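PDB 4GDI: neuraminidase from Influenza A virus, which is a neuraminidase-like surface glycoprotein of the sialidase family, predicted to remove terminal sialic acid from glycoconjugates, although its putative active site has diverged. Local coordinates for residues Leu312-Pro326 against Gln335-Thr347. Residues are numbered along the deposited sequence; the frame is centred on the assembly and turned at random.
Sequences LFSNKRTGRSGFFQP and QRICFWLEIEDQT. With NO3 (nitrate ion), chain B; NO3 (nitrate ion), chain V.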
loop_
_atom_site.group_PDB
_atom_site.type_symbol
_atom_site.label_atom_id
_atom_site.label_comp_id
_atom_site.label_asym_id
_atom_site.label_seq_id
_atom_site.Cartn_x
_atom_site.Cartn_y
_atom_site.Cartn_z
ATOM N N LEU A 312 -22.917 -8.649 25.800
ATOM C CA LEU A 312 -22.043 -7.821 24.970
ATOM C C LEU A 312 -22.849 -6.946 24.011
ATOM O O LEU A 312 -22.500 -5.786 23.765
ATOM C CB LEU A 312 -21.074 -8.700 24.184
ATOM C CG LEU A 312 -20.060 -9.478 25.027
ATOM C CD1 LEU A 312 -19.127 -10.293 24.101
ATOM C CD2 LEU A 312 -19.264 -8.534 25.928
ATOM N N PHE A 313 -23.920 -7.515 23.469
ATOM C CA PHE A 313 -24.879 -6.757 22.670
ATOM C C PHE A 313 -26.283 -7.106 23.164
ATOM O O PHE A 313 -26.518 -8.235 23.598
ATOM C CB PHE A 313 -24.755 -7.122 21.189
ATOM C CG PHE A 313 -23.451 -6.709 20.561
ATOM C CD1 PHE A 313 -23.265 -5.415 20.093
ATOM C CD2 PHE A 313 -22.413 -7.620 20.427
ATOM C CE1 PHE A 313 -22.056 -5.037 19.510
ATOM C CE2 PHE A 313 -21.207 -7.248 19.847
ATOM C CZ PHE A 313 -21.029 -5.958 19.388
ATOM N N SER A 314 -27.219 -6.162 23.095
ATOM C CA SER A 314 -28.604 -6.456 23.483
ATOM C C SER A 314 -29.518 -6.514 22.283
ATOM O O SER A 314 -30.259 -7.476 22.110
ATOM C CB SER A 314 -29.153 -5.420 24.460
ATOM O OG SER A 314 -28.395 -5.390 25.652
ATOM N N ASN A 315 -29.468 -5.476 21.458
ATOM C CA ASN A 315 -30.395 -5.342 20.347
ATOM C C ASN A 315 -29.766 -5.509 18.960
ATOM O O ASN A 315 -30.461 -5.878 18.020
ATOM C CB ASN A 315 -31.098 -3.987 20.435
ATOM C CG ASN A 315 -31.997 -3.883 21.654
ATOM O OD1 ASN A 315 -32.835 -4.756 21.898
ATOM N ND2 ASN A 315 -31.809 -2.830 22.440
ATOM N N LYS A 316 -28.470 -5.243 18.825
ATOM C CA LYS A 316 -27.819 -5.371 17.518
ATOM C C LYS A 316 -28.055 -6.767 16.975
ATOM O O LYS A 316 -28.023 -7.742 17.722
ATOM C CB LYS A 316 -26.314 -5.100 17.607
ATOM C CG LYS A 316 -25.860 -3.870 16.841
ATOM C CD LYS A 316 -24.358 -3.629 17.002
ATOM C CE LYS A 316 -23.931 -2.291 16.404
ATOM N NZ LYS A 316 -24.660 -1.973 15.131
ATOM N N ARG A 317 -28.305 -6.870 15.675
ATOM C CA ARG A 317 -28.498 -8.175 15.057
ATOM C C ARG A 317 -27.143 -8.853 14.881
ATOM O O ARG A 317 -26.179 -8.224 14.418
ATOM C CB ARG A 317 -29.189 -8.044 13.710
ATOM C CG ARG A 317 -29.550 -9.369 13.086
ATOM C CD ARG A 317 -30.340 -9.168 11.804
ATOM N NE ARG A 317 -30.518 -10.413 11.057
ATOM C CZ ARG A 317 -31.603 -11.179 11.102
ATOM N NH1 ARG A 317 -32.644 -10.844 11.859
ATOM N NH2 ARG A 317 -31.650 -12.289 10.382
ATOM N N THR A 318 -27.061 -10.120 15.276
ATOM C CA THR A 318 -25.775 -10.829 15.235
ATOM C C THR A 318 -25.910 -12.080 14.387
ATOM O O THR A 318 -27.018 -12.590 14.217
ATOM C CB THR A 318 -25.280 -11.170 16.658
ATOM O OG1 THR A 318 -26.313 -11.857 17.365
ATOM C CG2 THR A 318 -24.931 -9.894 17.425
ATOM N N GLY A 319 -24.800 -12.553 13.815
ATOM C CA GLY A 319 -24.827 -13.780 13.045
ATOM C C GLY A 319 -23.827 -14.835 13.513
ATOM O O GLY A 319 -23.765 -15.179 14.693
ATOM N N ARG A 320 -23.051 -15.349 12.562
ATOM C CA ARG A 320 -22.041 -16.386 12.813
ATOM C C ARG A 320 -20.998 -15.907 13.816
ATOM O O ARG A 320 -20.724 -14.705 13.922
ATOM C CB ARG A 320 -21.339 -16.760 11.489
ATOM C CG ARG A 320 -22.276 -17.411 10.424
ATOM C CD ARG A 320 -21.654 -17.510 9.029
ATOM N NE ARG A 320 -20.307 -18.097 9.054
ATOM C CZ ARG A 320 -19.175 -17.399 9.006
ATOM N NH1 ARG A 320 -19.198 -16.076 8.899
ATOM N NH2 ARG A 320 -18.005 -18.032 9.047
ATOM N N SER A 321 -20.398 -16.844 14.543
ATOM C CA SER A 321 -19.271 -16.497 15.395
ATOM C C SER A 321 -18.332 -17.697 15.512
ATOM O O SER A 321 -18.738 -18.839 15.302
ATOM C CB SER A 321 -19.769 -16.051 16.784
ATOM O OG SER A 321 -20.527 -17.081 17.416
ATOM N N GLY A 322 -17.072 -17.451 15.859
ATOM C CA GLY A 322 -16.135 -18.556 16.018
ATOM C C GLY A 322 -14.801 -18.088 16.528
ATOM O O GLY A 322 -14.564 -16.882 16.654
ATOM N N PHE A 323 -13.923 -19.046 16.811
ATOM C CA PHE A 323 -12.653 -18.748 17.450
ATOM C C PHE A 323 -11.584 -18.270 16.491
ATOM O O PHE A 323 -11.559 -18.655 15.322
ATOM C CB PHE A 323 -12.085 -20.014 18.098
ATOM C CG PHE A 323 -12.910 -20.557 19.219
ATOM C CD1 PHE A 323 -13.042 -19.852 20.397
ATOM C CD2 PHE A 323 -13.492 -21.816 19.112
ATOM C CE1 PHE A 323 -13.780 -20.365 21.434
ATOM C CE2 PHE A 323 -14.227 -22.334 20.141
ATOM C CZ PHE A 323 -14.360 -21.610 21.312
ATOM N N PHE A 324 -10.677 -17.451 17.008
ATOM C CA PHE A 324 -9.333 -17.355 16.429
ATOM C C PHE A 324 -8.321 -17.139 17.550
ATOM O O PHE A 324 -8.679 -16.713 18.656
ATOM C CB PHE A 324 -9.218 -16.252 15.374
ATOM C CG PHE A 324 -9.220 -14.840 15.931
ATOM C CD1 PHE A 324 -10.407 -14.163 16.150
ATOM C CD2 PHE A 324 -8.023 -14.176 16.168
ATOM C CE1 PHE A 324 -10.405 -12.848 16.623
ATOM C CE2 PHE A 324 -8.001 -12.870 16.652
ATOM C CZ PHE A 324 -9.196 -12.197 16.870
ATOM N N GLN A 325 -7.068 -17.472 17.279
ATOM C CA GLN A 325 -6.028 -17.338 18.296
ATOM C C GLN A 325 -4.899 -16.443 17.804
ATOM O O GLN A 325 -4.319 -16.692 16.745
ATOM C CB GLN A 325 -5.455 -18.706 18.689
ATOM C CG GLN A 325 -6.418 -19.596 19.452
ATOM C CD GLN A 325 -5.812 -20.956 19.752
ATOM O OE1 GLN A 325 -5.594 -21.766 18.844
ATOM N NE2 GLN A 325 -5.506 -21.198 21.010
ATOM N N PRO A 326 -4.587 -15.396 18.580
ATOM C CA PRO A 326 -3.383 -14.607 18.306
ATOM C C PRO A 326 -2.177 -15.531 18.373
ATOM O O PRO A 326 -2.161 -16.425 19.211
ATOM C CB PRO A 326 -3.335 -13.605 19.461
ATOM C CG PRO A 326 -4.713 -13.591 20.043
ATOM C CD PRO A 326 -5.291 -14.952 19.794
ATOM N N GLN A 335 -1.574 -18.363 26.618
ATOM C CA GLN A 335 -2.157 -18.349 25.285
ATOM C C GLN A 335 -3.507 -17.619 25.307
ATOM O O GLN A 335 -4.425 -17.984 26.049
ATOM C CB GLN A 335 -2.302 -19.777 24.761
ATOM C CG GLN A 335 -2.982 -19.887 23.419
ATOM C CD GLN A 335 -2.206 -19.204 22.339
ATOM O OE1 GLN A 335 -1.035 -19.511 22.116
ATOM N NE2 GLN A 335 -2.846 -18.261 21.651
ATOM N N ARG A 336 -3.632 -16.581 24.500
ATOM C CA ARG A 336 -4.890 -15.841 24.448
ATOM C C ARG A 336 -5.902 -16.533 23.537
ATOM O O ARG A 336 -5.540 -17.277 22.618
ATOM C CB ARG A 336 -4.658 -14.398 23.979
ATOM C CG ARG A 336 -3.959 -13.504 25.009
ATOM C CD ARG A 336 -4.150 -12.026 24.675
ATOM N NE ARG A 336 -3.575 -11.666 23.372
ATOM C CZ ARG A 336 -4.086 -10.763 22.547
ATOM N NH1 ARG A 336 -5.202 -10.104 22.874
ATOM N NH2 ARG A 336 -3.488 -10.511 21.392
ATOM N N ILE A 337 -7.177 -16.244 23.778
ATOM C CA ILE A 337 -8.258 -16.776 22.948
ATOM C C ILE A 337 -9.175 -15.622 22.563
ATOM O O ILE A 337 -9.459 -14.728 23.379
ATOM C CB ILE A 337 -9.051 -17.907 23.675
ATOM C CG1 ILE A 337 -10.113 -18.517 22.753
ATOM C CG2 ILE A 337 -9.699 -17.404 24.947
ATOM C CD1 ILE A 337 -9.538 -19.176 21.516
ATOM N N CYS A 338 -9.609 -15.615 21.308
ATOM C CA CYS A 338 -10.469 -14.543 20.823
ATOM C C CYS A 338 -11.607 -15.162 20.036
ATOM O O CYS A 338 -11.573 -16.347 19.703
ATOM C CB CYS A 338 -9.683 -13.587 19.910
ATOM S SG CYS A 338 -8.191 -12.821 20.605
ATOM N N PHE A 339 -12.629 -14.371 19.736
ATOM C CA PHE A 339 -13.632 -14.849 18.809
ATOM C C PHE A 339 -14.003 -13.750 17.841
ATOM O O PHE A 339 -13.791 -12.564 18.114
ATOM C CB PHE A 339 -14.864 -15.409 19.542
ATOM C CG PHE A 339 -15.639 -14.381 20.344
ATOM C CD1 PHE A 339 -16.657 -13.649 19.762
ATOM C CD2 PHE A 339 -15.371 -14.189 21.691
ATOM C CE1 PHE A 339 -17.374 -12.718 20.503
ATOM C CE2 PHE A 339 -16.084 -13.261 22.441
ATOM C CZ PHE A 339 -17.091 -12.529 21.842
ATOM N N TRP A 340 -14.510 -14.149 16.679
ATOM C CA TRP A 340 -15.044 -13.199 15.724
ATOM C C TRP A 340 -16.568 -13.353 15.739
ATOM O O TRP A 340 -17.096 -14.422 16.084
ATOM C CB TRP A 340 -14.450 -13.414 14.319
ATOM C CG TRP A 340 -14.493 -14.861 13.814
ATOM C CD1 TRP A 340 -13.470 -15.765 13.831
ATOM C CD2 TRP A 340 -15.613 -15.540 13.226
ATOM N NE1 TRP A 340 -13.881 -16.960 13.298
ATOM C CE2 TRP A 340 -15.196 -16.847 12.918
ATOM C CE3 TRP A 340 -16.931 -15.167 12.932
ATOM C CZ2 TRP A 340 -16.047 -17.786 12.333
ATOM C CZ3 TRP A 340 -17.764 -16.095 12.358
ATOM C CH2 TRP A 340 -17.326 -17.384 12.064
ATOM N N LEU A 341 -17.264 -12.290 15.353
ATOM C CA LEU A 341 -18.718 -12.265 15.396
ATOM C C LEU A 341 -19.284 -11.355 14.304
ATOM O O LEU A 341 -18.870 -10.207 14.181
ATOM C CB LEU A 341 -19.168 -11.779 16.774
ATOM C CG LEU A 341 -20.628 -11.356 16.939
ATOM C CD1 LEU A 341 -21.522 -12.557 16.886
ATOM C CD2 LEU A 341 -20.783 -10.624 18.260
ATOM N N GLU A 342 -20.182 -11.903 13.490
ATOM C CA GLU A 342 -20.883 -11.136 12.460
ATOM C C GLU A 342 -21.869 -10.198 13.130
ATOM O O GLU A 342 -22.695 -10.625 13.957
ATOM C CB GLU A 342 -21.672 -12.050 11.519
ATOM C CG GLU A 342 -20.837 -12.765 10.457
ATOM C CD GLU A 342 -21.666 -13.703 9.597
ATOM O OE1 GLU A 342 -22.788 -14.060 10.027
ATOM O OE2 GLU A 342 -21.196 -14.073 8.487
ATOM N N ILE A 343 -21.756 -8.923 12.778
ATOM C CA ILE A 343 -22.720 -7.901 13.156
ATOM C C ILE A 343 -23.487 -7.568 11.875
ATOM O O ILE A 343 -22.881 -7.240 10.852
ATOM C CB ILE A 343 -22.005 -6.646 13.667
ATOM C CG1 ILE A 343 -21.159 -6.970 14.907
ATOM C CG2 ILE A 343 -23.006 -5.516 13.967
ATOM C CD1 ILE A 343 -21.935 -7.511 16.068
ATOM N N GLU A 344 -24.810 -7.677 11.900
ATOM C CA GLU A 344 -25.587 -7.460 10.675
ATOM C C GLU A 344 -26.147 -6.049 10.618
ATOM O O GLU A 344 -26.678 -5.553 11.600
ATOM C CB GLU A 344 -26.705 -8.499 10.546
ATOM C CG GLU A 344 -26.283 -9.710 9.710
ATOM C CD GLU A 344 -26.562 -11.041 10.379
ATOM O OE1 GLU A 344 -27.581 -11.156 11.092
ATOM O OE2 GLU A 344 -25.761 -11.982 10.181
ATOM N N ASP A 345 -26.003 -5.405 9.463
ATOM C CA ASP A 345 -26.435 -4.022 9.279
ATOM C C ASP A 345 -27.380 -3.927 8.076
ATOM O O ASP A 345 -27.163 -4.577 7.038
ATOM C CB ASP A 345 -25.222 -3.115 9.061
ATOM C CG ASP A 345 -24.233 -3.157 10.227
ATOM O OD1 ASP A 345 -24.672 -2.984 11.385
ATOM O OD2 ASP A 345 -23.021 -3.363 9.976
ATOM N N GLN A 346 -28.436 -3.131 8.219
ATOM C CA GLN A 346 -29.381 -2.935 7.120
ATOM C C GLN A 346 -28.877 -1.826 6.199
ATOM O O GLN A 346 -28.438 -0.779 6.666
ATOM C CB GLN A 346 -30.769 -2.578 7.656
ATOM C CG GLN A 346 -31.846 -2.530 6.577
ATOM C CD GLN A 346 -32.016 -3.861 5.862
ATOM O OE1 GLN A 346 -31.981 -4.922 6.487
ATOM N NE2 GLN A 346 -32.189 -3.811 4.541
ATOM N N THR A 347 -28.921 -2.053 4.892
ATOM C CA THR A 347 -28.511 -1.005 3.962
ATOM C C THR A 347 -29.702 -0.548 3.127
ATOM O O THR A 347 -30.700 -1.249 3.015
ATOM C CB THR A 347 -27.346 -1.446 3.037
ATOM O OG1 THR A 347 -27.844 -2.269 1.974
ATOM C CG2 THR A 347 -26.266 -2.218 3.842
HETATM N N NO3 B . -22.948 -20.686 8.607
HETATM O O1 NO3 B . -21.558 -20.718 8.785
HETATM O O2 NO3 B . -23.491 -20.822 7.316
HETATM O O3 NO3 B . -23.788 -20.515 9.713
HETATM N N NO3 V . -5.403 -7.748 20.117
HETATM O O1 NO3 V . -5.820 -9.081 20.156
HETATM O O2 NO3 V . -6.073 -6.800 19.327
HETATM O O3 NO3 V . -4.318 -7.335 20.876
HETATM O O HOH W 1 -22.343 -1.420 13.118
HETATM O O HOH W 2 -27.761 -4.880 13.696
HETATM O O HOH W 3 -11.234 -18.278 12.659
#
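An antiparallel strand pair with a beta bulge joins Ser321, Gly322, Phe323 and Phe324 to Leu341, Trp340, Phe339 and Cys338 within a four-stranded sheet of the propeller, where strand 338-346 runs between 317-324 and 352-362. Gly322 and Trp340 exchange two backbone hydrogen bonds, the tighter one from Trp340 N to Gly322 O at 2.7 Å. With CG held between its backbone N and carbonyl carbon (chi1 50°), the indole of Trp340 folds back across the neighbouring strand, and the bare backbone of Gly322 lies under its face, CA-H toward the five-membered ring. A water links Trp340 NE1 to Phe323 O. At the far end of the indole its rim, CH2 and CZ3, lies over one face of the Arg320 guanidinium, the two planes 28° apart, with Arg320 NH2 3.2 Å from Trp340 CH2.

The bulge falls between Thr318 and Ser321 and shifts the register by one residue: Gly319 and Arg320 both face Glu342, whose backbone O accepts from Gly319 N and whose N donates to Arg320 O. The Glu342 side chain grips Arg320 twice: OE1 accepts the backbone N of Arg320 at 2.9 Å, and OE2 takes Arg320 NH1 in a salt bridge, lying in the guanidinium plane although NH1 stands well above the carboxylate plane. Arg320 NH2 also donates to Ala44 O and NE to a nitrate probably from the crystallisation liquor; with the Glu342 bond these should limit rotation of the guanidinium.

Toward the other end, Cys338 CB sits over the face of the Phe324 ring, 3.5 Å from its centroid, while SG, disulfide-bonded to Cys360, packs 3.6 Å from Pro326 CG. Gln335 NE2 closes this end by donating to Pro326 O. On the opposite sheet face, Ile343 CD1 sits off-centre over one face of the Phe313 ring, a CH-pi contact. Such four-stranded antiparallel sheets are the blades of the influenza neuraminidase beta-propeller.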